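Local coordinates for protein aldehyde dehydrogenase (Burkholderia cenocepacia, PDB 4O6R) that probably oxidises aldehydes with NAD(P)+ as cofactor, and holds adenosine monophosphate in its nucleotide pocket, at residues Gln10-Ile15 with Phe19-Asp24; Ile28-Pro33 with Ser37-Ile42. One frame throughout, in Å; residues are numbered along the deposited sequence.

Interaction 1: Gln10-Ile15 with Phe19-Asp24; sequences QTQLFI and FVDAVD
The ring of F19 is covered on its two opposite faces, by Q10 on one and F14 on the other. F14 meets it edge-on in a T-shaped pair: the ring centroids of F14 and F19 are 4.8 Å apart with the planes at 75°, and CD2 of F14 stands 3.4 Å above the F19 plane, over its centre. The amide of Q10 lies flat over the other face, toward the ring's rim. A bend at chi2 (-67°) carries the amide back over the ring, and the two planes lie within 8° of each other, while CG makes a CH-pi contact 3.9 Å from the F19 centroid. The end of this amide is fixed by a hydrogen bond from NE2 to E194 of helix 187-199, a helix that also touches F14 and F19. At the ring edge, in plane, the buried carbonyl of Q12 faces F19 CD1 at 3.5 Å; Q12 O has no hydrogen-bond partner.

These side chains belong to a small antiparallel beta hairpin, strands 13-15 and 18-20. F14 and F19 form its non-hydrogen-bonded pair, and L13 and V20 the hydrogen-bonded one, in which V20 N reaches L13 O at 2.8 Å while the return bond from L13 N to V20 O, 3.0 Å, is bent and weak.

The Q12 side chain, extended beyond CG, spans across to residues 19-24, where NE2 donates to D21 OD1 at 2.9 Å; the bond lies in the amide plane but meets the carboxylate from well above its own plane. L13 turns to the sheet face opposite F14, where CD1 approaches A22 CB at 4.2 Å, and V20 CG2 rests on CB of I15.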
loop_
_atom_site.group_PDB
_atom_site.type_symbol
_atom_site.label_atom_id
_atom_site.label_comp_id
_atom_site.label_asym_id
_atom_site.label_seq_id
_atom_site.Cartn_x
_atom_site.Cartn_y
_atom_site.Cartn_z
ATOM N N GLN A 10 38.605 -18.044 -4.091
ATOM C CA GLN A 10 38.969 -16.925 -3.214
ATOM C C GLN A 10 38.813 -17.333 -1.765
ATOM O O GLN A 10 37.843 -18.004 -1.413
ATOM C CB GLN A 10 38.071 -15.718 -3.471
ATOM C CG GLN A 10 38.135 -15.171 -4.889
ATOM C CD GLN A 10 39.475 -14.554 -5.251
ATOM O OE1 GLN A 10 40.342 -14.342 -4.420
ATOM N NE2 GLN A 10 39.622 -14.224 -6.514
ATOM N N THR A 11 39.747 -16.915 -0.924
ATOM C CA THR A 11 39.756 -17.299 0.469
ATOM C C THR A 11 39.991 -16.135 1.427
ATOM O O THR A 11 40.001 -16.325 2.627
ATOM C CB THR A 11 40.872 -18.319 0.727
ATOM O OG1 THR A 11 42.123 -17.680 0.456
ATOM C CG2 THR A 11 40.701 -19.555 -0.146
ATOM N N GLN A 12 40.202 -14.942 0.910
ATOM C CA GLN A 12 40.490 -13.787 1.744
ATOM C C GLN A 12 39.220 -12.979 2.121
ATOM O O GLN A 12 38.155 -13.198 1.582
ATOM C CB GLN A 12 41.475 -12.894 0.997
ATOM C CG GLN A 12 42.846 -13.524 0.743
ATOM C CD GLN A 12 43.616 -12.772 -0.326
ATOM O OE1 GLN A 12 43.191 -12.705 -1.476
ATOM N NE2 GLN A 12 44.733 -12.175 0.059
ATOM N N LEU A 13 39.375 -12.031 3.036
ATOM C CA LEU A 13 38.345 -11.051 3.345
ATOM C C LEU A 13 38.124 -10.209 2.124
ATOM O O LEU A 13 39.030 -10.057 1.277
ATOM C CB LEU A 13 38.753 -10.134 4.507
ATOM C CG LEU A 13 39.384 -10.729 5.766
ATOM C CD1 LEU A 13 39.581 -9.678 6.843
ATOM C CD2 LEU A 13 38.603 -11.902 6.292
ATOM N N PHE A 14 36.922 -9.665 1.982
ATOM C CA PHE A 14 36.650 -8.754 0.875
ATOM C C PHE A 14 36.251 -7.444 1.491
ATOM O O PHE A 14 35.195 -7.351 2.148
ATOM C CB PHE A 14 35.575 -9.260 -0.050
ATOM C CG PHE A 14 35.453 -8.462 -1.323
ATOM C CD1 PHE A 14 34.611 -7.361 -1.405
ATOM C CD2 PHE A 14 36.192 -8.807 -2.452
ATOM C CE1 PHE A 14 34.485 -6.641 -2.580
ATOM C CE2 PHE A 14 36.065 -8.095 -3.634
ATOM C CZ PHE A 14 35.218 -7.008 -3.700
ATOM N N ILE A 15 37.106 -6.435 1.310
ATOM C CA ILE A 15 36.935 -5.162 1.973
ATOM C C ILE A 15 37.270 -4.068 0.977
ATOM O O ILE A 15 38.327 -4.088 0.324
ATOM C CB ILE A 15 37.833 -5.039 3.208
ATOM C CG1 ILE A 15 37.404 -6.031 4.252
ATOM C CG2 ILE A 15 37.817 -3.636 3.796
ATOM C CD1 ILE A 15 38.242 -5.997 5.483
ATOM N N PHE A 19 40.124 -8.196 -2.354
ATOM C CA PHE A 19 40.383 -9.337 -1.498
ATOM C C PHE A 19 41.664 -9.118 -0.715
ATOM O O PHE A 19 42.705 -8.891 -1.303
ATOM C CB PHE A 19 40.474 -10.635 -2.294
ATOM C CG PHE A 19 39.151 -11.205 -2.646
ATOM C CD1 PHE A 19 38.417 -11.895 -1.704
ATOM C CD2 PHE A 19 38.633 -11.066 -3.924
ATOM C CE1 PHE A 19 37.195 -12.446 -2.019
ATOM C CE2 PHE A 19 37.399 -11.603 -4.244
ATOM C CZ PHE A 19 36.684 -12.296 -3.289
ATOM N N VAL A 20 41.588 -9.183 0.605
ATOM C CA VAL A 20 42.706 -8.841 1.478
ATOM C C VAL A 20 42.863 -9.836 2.621
ATOM O O VAL A 20 41.866 -10.416 3.081
ATOM C CB VAL A 20 42.547 -7.426 2.100
ATOM C CG1 VAL A 20 42.678 -6.359 1.038
ATOM C CG2 VAL A 20 41.210 -7.270 2.815
ATOM N N ASP A 21 44.108 -10.036 3.081
ATOM C CA ASP A 21 44.352 -10.822 4.290
ATOM C C ASP A 21 43.819 -10.062 5.519
ATOM O O ASP A 21 43.609 -8.856 5.474
ATOM C CB ASP A 21 45.845 -11.090 4.493
ATOM C CG ASP A 21 46.443 -11.957 3.409
ATOM O OD1 ASP A 21 45.730 -12.720 2.749
ATOM O OD2 ASP A 21 47.655 -11.868 3.211
ATOM N N ALA A 22 43.596 -10.785 6.607
ATOM C CA ALA A 22 43.249 -10.169 7.896
ATOM C C ALA A 22 44.424 -9.348 8.444
ATOM O O ALA A 22 45.580 -9.685 8.236
ATOM C CB ALA A 22 42.848 -11.236 8.886
ATOM N N VAL A 23 44.115 -8.254 9.129
ATOM C CA VAL A 23 45.109 -7.413 9.804
ATOM C C VAL A 23 46.120 -8.217 10.648
ATOM O O VAL A 23 47.323 -7.992 10.534
ATOM C CB VAL A 23 44.381 -6.353 10.673
ATOM C CG1 VAL A 23 45.266 -5.754 11.752
ATOM C CG2 VAL A 23 43.833 -5.257 9.768
ATOM N N ASP A 24 45.632 -9.152 11.475
ATOM C CA ASP A 24 46.508 -9.997 12.324
ATOM C C ASP A 24 47.077 -11.222 11.582
ATOM O O ASP A 24 47.810 -12.006 12.154
ATOM C CB ASP A 24 45.745 -10.477 13.563
ATOM C CG ASP A 24 45.330 -9.329 14.493
ATOM O OD1 ASP A 24 45.815 -8.183 14.333
ATOM O OD2 ASP A 24 44.500 -9.576 15.395
#

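Interaction 2: Ile28-Pro33 with Ser37-Ile42; sequences IDVLNP and SVITKI
The side chains of D29 and K41 run abreast off the same sheet face and join in a salt bridge: NZ of K41 is 2.6 Å from OD1 of D29 and meets the syn lone pair of that oxygen. The lysine chain runs extended until its last torsion, where chi4 of -68° turns the ammonium in to the carboxylate. A water closes the arrangement, donating to D29 OD2 at 3.0 Å and accepting from K41 NZ at 3.0 Å, so both carboxylate oxygens are engaged.

On the other sheet face I42 takes chi1 of 51°, with CG1 set between its backbone N and carbonyl carbon. That conformation puts both CG1 and CG2 of I42 against V30 CG2, each at 3.9 Å, the two side chains crossing near a right angle.

The framework is an antiparallel beta hairpin, strands 27-32 and 37-43, interrupted by a beta bulge. D29 pairs with K41 but L31 with V38, so I39 and T40 share the place opposite V30, one residue more than regular pairing allows, and the psi of I39, -51°, departs from strand geometry. V30 serves both bulge residues: I39 N donates to V30 O at 2.8 Å, and V30 N donates to T40 O at 2.9 Å. I39 points toward the partner strand, its CD1 touching L31 O and its CG1 the CB of N32. L187 of helix 187-199 packs on V30, I39 and I42.

L31 CD2 meets V38 CG2 at 3.8 Å on the salt-bridge face. At the turn a second water links N32 ND2 to S37 OG, while N32 OD1 accepts from H34 N and S37 OG bonds D35.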
loop_
_atom_site.group_PDB
_atom_site.type_symbol
_atom_site.label_atom_id
_atom_site.label_comp_id
_atom_site.label_asym_id
_atom_site.label_seq_id
_atom_site.Cartn_x
_atom_site.Cartn_y
_atom_site.Cartn_z
ATOM N N ILE A 28 41.615 -19.551 9.368
ATOM C CA ILE A 28 40.741 -20.614 9.841
ATOM C C ILE A 28 40.700 -21.745 8.812
ATOM O O ILE A 28 40.613 -21.484 7.611
ATOM C CB ILE A 28 39.350 -20.065 10.098
ATOM C CG1 ILE A 28 39.392 -19.202 11.374
ATOM C CG2 ILE A 28 38.366 -21.202 10.266
ATOM C CD1 ILE A 28 38.166 -18.347 11.613
ATOM N N ASP A 29 40.776 -22.991 9.284
ATOM C CA ASP A 29 40.710 -24.145 8.382
ATOM C C ASP A 29 39.245 -24.428 8.021
ATOM O O ASP A 29 38.391 -24.459 8.906
ATOM C CB ASP A 29 41.324 -25.399 9.022
ATOM C CG ASP A 29 42.849 -25.405 9.031
ATOM O OD1 ASP A 29 43.522 -24.437 8.625
ATOM O OD2 ASP A 29 43.392 -26.438 9.459
ATOM N N VAL A 30 38.973 -24.615 6.728
ATOM C CA VAL A 30 37.633 -24.922 6.241
ATOM C C VAL A 30 37.634 -26.379 5.862
ATOM O O VAL A 30 38.462 -26.811 5.059
ATOM C CB VAL A 30 37.245 -24.083 5.030
ATOM C CG1 VAL A 30 35.860 -24.488 4.515
ATOM C CG2 VAL A 30 37.274 -22.605 5.415
ATOM N N LEU A 31 36.720 -27.128 6.457
ATOM C CA LEU A 31 36.696 -28.574 6.313
ATOM C C LEU A 31 35.615 -29.038 5.334
ATOM O O LEU A 31 34.544 -28.396 5.188
ATOM C CB LEU A 31 36.539 -29.275 7.676
ATOM C CG LEU A 31 37.541 -28.879 8.771
ATOM C CD1 LEU A 31 37.345 -29.712 10.027
ATOM C CD2 LEU A 31 38.950 -29.055 8.237
ATOM N N ASN A 32 35.917 -30.148 4.675
ATOM C CA ASN A 32 34.965 -30.882 3.874
ATOM C C ASN A 32 34.265 -31.893 4.779
ATOM O O ASN A 32 34.899 -32.819 5.254
ATOM C CB ASN A 32 35.701 -31.613 2.755
ATOM C CG ASN A 32 34.768 -32.400 1.846
ATOM O OD1 ASN A 32 33.599 -32.622 2.166
ATOM N ND2 ASN A 32 35.290 -32.806 0.680
ATOM N N PRO A 33 32.954 -31.731 5.010
ATOM C CA PRO A 33 32.232 -32.669 5.889
ATOM C C PRO A 33 32.069 -34.101 5.373
ATOM O O PRO A 33 31.722 -34.986 6.150
ATOM C CB PRO A 33 30.895 -31.997 6.092
ATOM C CG PRO A 33 30.700 -31.164 4.870
ATOM C CD PRO A 33 32.057 -30.760 4.374
ATOM N N SER A 37 38.514 -33.446 5.631
ATOM C CA SER A 37 39.766 -32.954 5.045
ATOM C C SER A 37 39.694 -31.432 4.968
ATOM O O SER A 37 38.618 -30.837 4.987
ATOM C CB SER A 37 40.028 -33.591 3.666
ATOM O OG SER A 37 39.074 -33.154 2.716
ATOM N N VAL A 38 40.867 -30.810 4.905
ATOM C CA VAL A 38 40.967 -29.370 4.797
ATOM C C VAL A 38 40.837 -28.958 3.344
ATOM O O VAL A 38 41.681 -29.294 2.534
ATOM C CB VAL A 38 42.318 -28.875 5.331
ATOM C CG1 VAL A 38 42.457 -27.369 5.138
ATOM C CG2 VAL A 38 42.446 -29.273 6.794
ATOM N N ILE A 39 39.793 -28.209 3.028
ATOM C CA ILE A 39 39.612 -27.667 1.695
ATOM C C ILE A 39 40.649 -26.572 1.493
ATOM O O ILE A 39 41.397 -26.585 0.538
ATOM C CB ILE A 39 38.187 -27.111 1.503
ATOM C CG1 ILE A 39 37.144 -28.231 1.663
ATOM C CG2 ILE A 39 38.028 -26.454 0.132
ATOM C CD1 ILE A 39 35.740 -27.709 1.847
ATOM N N THR A 40 40.713 -25.647 2.429
ATOM C CA THR A 40 41.606 -24.513 2.327
ATOM C C THR A 40 41.628 -23.815 3.668
ATOM O O THR A 40 40.815 -24.116 4.548
ATOM C CB THR A 40 41.110 -23.499 1.263
ATOM O OG1 THR A 40 42.030 -22.405 1.160
ATOM C CG2 THR A 40 39.676 -22.915 1.641
ATOM N N LYS A 41 42.538 -22.860 3.804
ATOM C CA LYS A 41 42.498 -21.907 4.902
ATOM C C LYS A 41 41.859 -20.628 4.379
ATOM O O LYS A 41 42.077 -20.267 3.222
ATOM C CB LYS A 41 43.931 -21.609 5.412
ATOM C CG LYS A 41 44.715 -22.854 5.806
ATOM C CD LYS A 41 46.095 -22.500 6.364
ATOM C CE LYS A 41 46.752 -23.706 7.008
ATOM N NZ LYS A 41 46.037 -24.130 8.249
ATOM N N ILE A 42 41.057 -19.957 5.208
ATOM C CA ILE A 42 40.554 -18.628 4.869
ATOM C C ILE A 42 41.158 -17.582 5.803
ATOM O O ILE A 42 41.561 -17.897 6.914
ATOM C CB ILE A 42 39.022 -18.508 5.009
ATOM C CG1 ILE A 42 38.553 -19.003 6.375
ATOM C CG2 ILE A 42 38.325 -19.237 3.869
ATOM C CD1 ILE A 42 37.281 -18.355 6.839
HETATM O O HOH W 1 45.709 -27.051 7.700
HETATM O O HOH W 2 37.874 -32.054 0.025
#

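In the fold
Two short hairpins follow one another near the N terminus. Interaction 1 closes the turn between strands 13-15 and 18-20; the chain then passes on to strand 27-32, and interaction 2 closes the turn before strand 37-43. They are in series, neither nested nor crossed, with centres about 16 Å apart. They meet through T11, whose side chain packs on T40 and I42 and whose backbone bonds to A43. Both hairpins rest on helix 187-199, through V193, E194 and A197 for interaction 1 and L187 for interaction 2. Interaction 2 lies nearer the nucleotide site: the I28 side chain is about 4 Å from that of the AMP-binding E183.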